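Transcription initiation factor IIB,Transcription initiation factor IIB (Methanocaldococcus jannaschii, PDB 5O9J) is a mini-intein with a HINT fold that probably excises itself from the transcription factor IIB precursor by protein splicing, joining the flanking segments. Local coordinates at residues L120-R125 with I144-K149. Numbering follows the deposited sequence.
Unlike the reference sequence in segment 120-125: Arg125 (reference Glu).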
# COMPACT_ATOMS: atom_id res chain seq x y z
N LEU A 120 15.99 6.34 -3.91
CA LEU A 120 14.79 6.30 -3.09
C LEU A 120 15.15 6.30 -1.61
O LEU A 120 16.19 5.79 -1.21
CB LEU A 120 13.94 5.07 -3.40
CG LEU A 120 13.34 5.02 -4.81
CD1 LEU A 120 12.33 3.88 -4.93
CD2 LEU A 120 12.71 6.36 -5.14
N VAL A 121 14.28 6.90 -0.81
CA VAL A 121 14.45 6.86 0.63
C VAL A 121 13.46 5.87 1.20
O VAL A 121 12.26 6.08 1.16
CB VAL A 121 14.24 8.25 1.26
CG1 VAL A 121 14.58 8.20 2.76
CG2 VAL A 121 15.09 9.29 0.55
N LEU A 122 13.97 4.76 1.72
CA LEU A 122 13.10 3.75 2.30
C LEU A 122 13.19 3.80 3.81
O LEU A 122 14.23 4.14 4.36
CB LEU A 122 13.47 2.35 1.80
CG LEU A 122 12.95 1.96 0.41
CD1 LEU A 122 13.73 2.66 -0.68
CD2 LEU A 122 13.00 0.45 0.23
N ALA A 123 12.09 3.47 4.47
CA ALA A 123 12.15 3.32 5.92
C ALA A 123 12.96 2.07 6.22
O ALA A 123 13.01 1.14 5.42
CB ALA A 123 10.76 3.22 6.51
N LYS A 124 13.62 2.06 7.37
CA LYS A 124 14.35 0.87 7.78
C LYS A 124 13.39 -0.05 8.54
O LYS A 124 13.39 -0.11 9.76
CB LYS A 124 15.55 1.26 8.64
CG LYS A 124 16.72 0.32 8.48
CD LYS A 124 17.90 0.77 9.32
CE LYS A 124 18.86 -0.38 9.54
NZ LYS A 124 18.16 -1.53 10.18
N ARG A 125 12.54 -0.75 7.79
CA ARG A 125 11.61 -1.67 8.41
C ARG A 125 11.28 -2.80 7.46
O ARG A 125 11.63 -2.76 6.28
CB ARG A 125 10.34 -0.94 8.85
CG ARG A 125 9.37 -0.60 7.71
CD ARG A 125 8.08 0.01 8.25
NE ARG A 125 8.25 1.41 8.64
CZ ARG A 125 8.50 1.83 9.88
NH1 ARG A 125 8.60 0.97 10.88
NH2 ARG A 125 8.64 3.13 10.12
N ILE A 144 16.93 4.54 4.88
CA ILE A 144 18.05 4.07 4.09
C ILE A 144 17.88 4.54 2.65
O ILE A 144 16.76 4.78 2.21
CB ILE A 144 18.17 2.54 4.15
CG1 ILE A 144 16.91 1.88 3.62
CG2 ILE A 144 18.41 2.09 5.59
CD1 ILE A 144 16.90 0.38 3.77
N PHE A 145 18.99 4.67 1.94
CA PHE A 145 18.99 5.26 0.60
C PHE A 145 19.43 4.24 -0.44
O PHE A 145 20.57 3.76 -0.42
CB PHE A 145 19.90 6.49 0.57
CG PHE A 145 19.48 7.56 1.52
CD1 PHE A 145 19.77 7.47 2.87
CD2 PHE A 145 18.75 8.66 1.07
CE1 PHE A 145 19.36 8.46 3.75
CE2 PHE A 145 18.34 9.65 1.96
CZ PHE A 145 18.65 9.55 3.30
N LEU A 146 18.53 3.90 -1.35
CA LEU A 146 18.78 2.81 -2.28
C LEU A 146 18.47 3.22 -3.71
O LEU A 146 17.40 3.77 -4.00
CB LEU A 146 17.94 1.59 -1.88
CG LEU A 146 18.12 1.05 -0.46
CD1 LEU A 146 17.05 0.02 -0.14
CD2 LEU A 146 19.52 0.45 -0.24
N LYS A 147 19.42 2.94 -4.61
CA LYS A 147 19.25 3.23 -6.03
C LYS A 147 18.25 2.28 -6.68
O LYS A 147 18.22 1.09 -6.39
CB LYS A 147 20.59 3.14 -6.78
CG LYS A 147 21.52 4.34 -6.61
CD LYS A 147 22.74 4.23 -7.53
CE LYS A 147 23.72 5.40 -7.34
NZ LYS A 147 25.02 5.00 -6.72
N ILE A 148 17.43 2.83 -7.58
CA ILE A 148 16.57 2.01 -8.41
C ILE A 148 17.42 1.23 -9.43
O ILE A 148 18.27 1.81 -10.11
CB ILE A 148 15.52 2.87 -9.15
CG1 ILE A 148 14.57 3.52 -8.13
CG2 ILE A 148 14.77 2.05 -10.18
CD1 ILE A 148 13.54 4.45 -8.75
N LYS A 149 17.20 -0.08 -9.51
CA LYS A 149 17.89 -0.90 -10.50
C LYS A 149 17.03 -1.09 -11.75
O LYS A 149 17.48 -0.83 -12.87
CB LYS A 149 18.24 -2.27 -9.93
CG LYS A 149 19.32 -2.25 -8.86
CD LYS A 149 19.96 -3.62 -8.72
CE LYS A 149 18.92 -4.70 -8.44
NZ LYS A 149 19.52 -6.07 -8.42
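Leu120 and Leu146 form a hydrogen-bonded antiparallel pair between strands 119-123 and 143-154. The N-H of Leu120 reaches Leu146 O at 2.9 Å from above the carbonyl plane, whereas Leu146 N meets Leu120 O, 3.0 Å away, in the plane of the Leu120 carbonyl. With CG anti to the carbonyl carbon (chi1 -65°), the isobutyl group crosses Ile148 obliquely, Leu120 CG lying 3.8 Å from Ile148 CG1, and it also packs against Ile82, Val84, Val98 and Thr100. An alanine here, lacking CG and both methyls, would strip away the contact with Ile148 and would probably leave the packing between this strand and strands 79-84 and 96-102 loosened. Val121, on the other face of the sheet and in a non-hydrogen-bonded pair with Phe145, lies side by side with it: Val121 CG2 comes to 3.6 Å from Phe145 CE2, while CG1 sits over a ring face. The pair belongs to the mainly beta HINT fold of the intein splicing domain, in which 143-154 is the long strand between 79-84 and the edge strand 119-123; Val121 also bonds through its backbone to Phe99 of strand 96-102. At Leu122 a second hydrogen-bonded pair follows, with Ile144. Both bonds, Leu122 N to Ile144 O and Ile144 N to Leu122 O, measure 2.8 Å and run nearly along the C=O axes. On the face shared with Leu120 and Leu146, Leu122 CB lies 3.9 Å from Ile144 CG1, which holds the crowded position between N and C (chi1 60°), and the side chains of Leu122 and Leu146 cross at about a right angle, touching through Leu122 CD2 and Leu146 CD1. Past Ala123 the chain bends in an inverse gamma turn centred on Lys124, whose aliphatic CG lies 3.8 Å from Ile144 CG2.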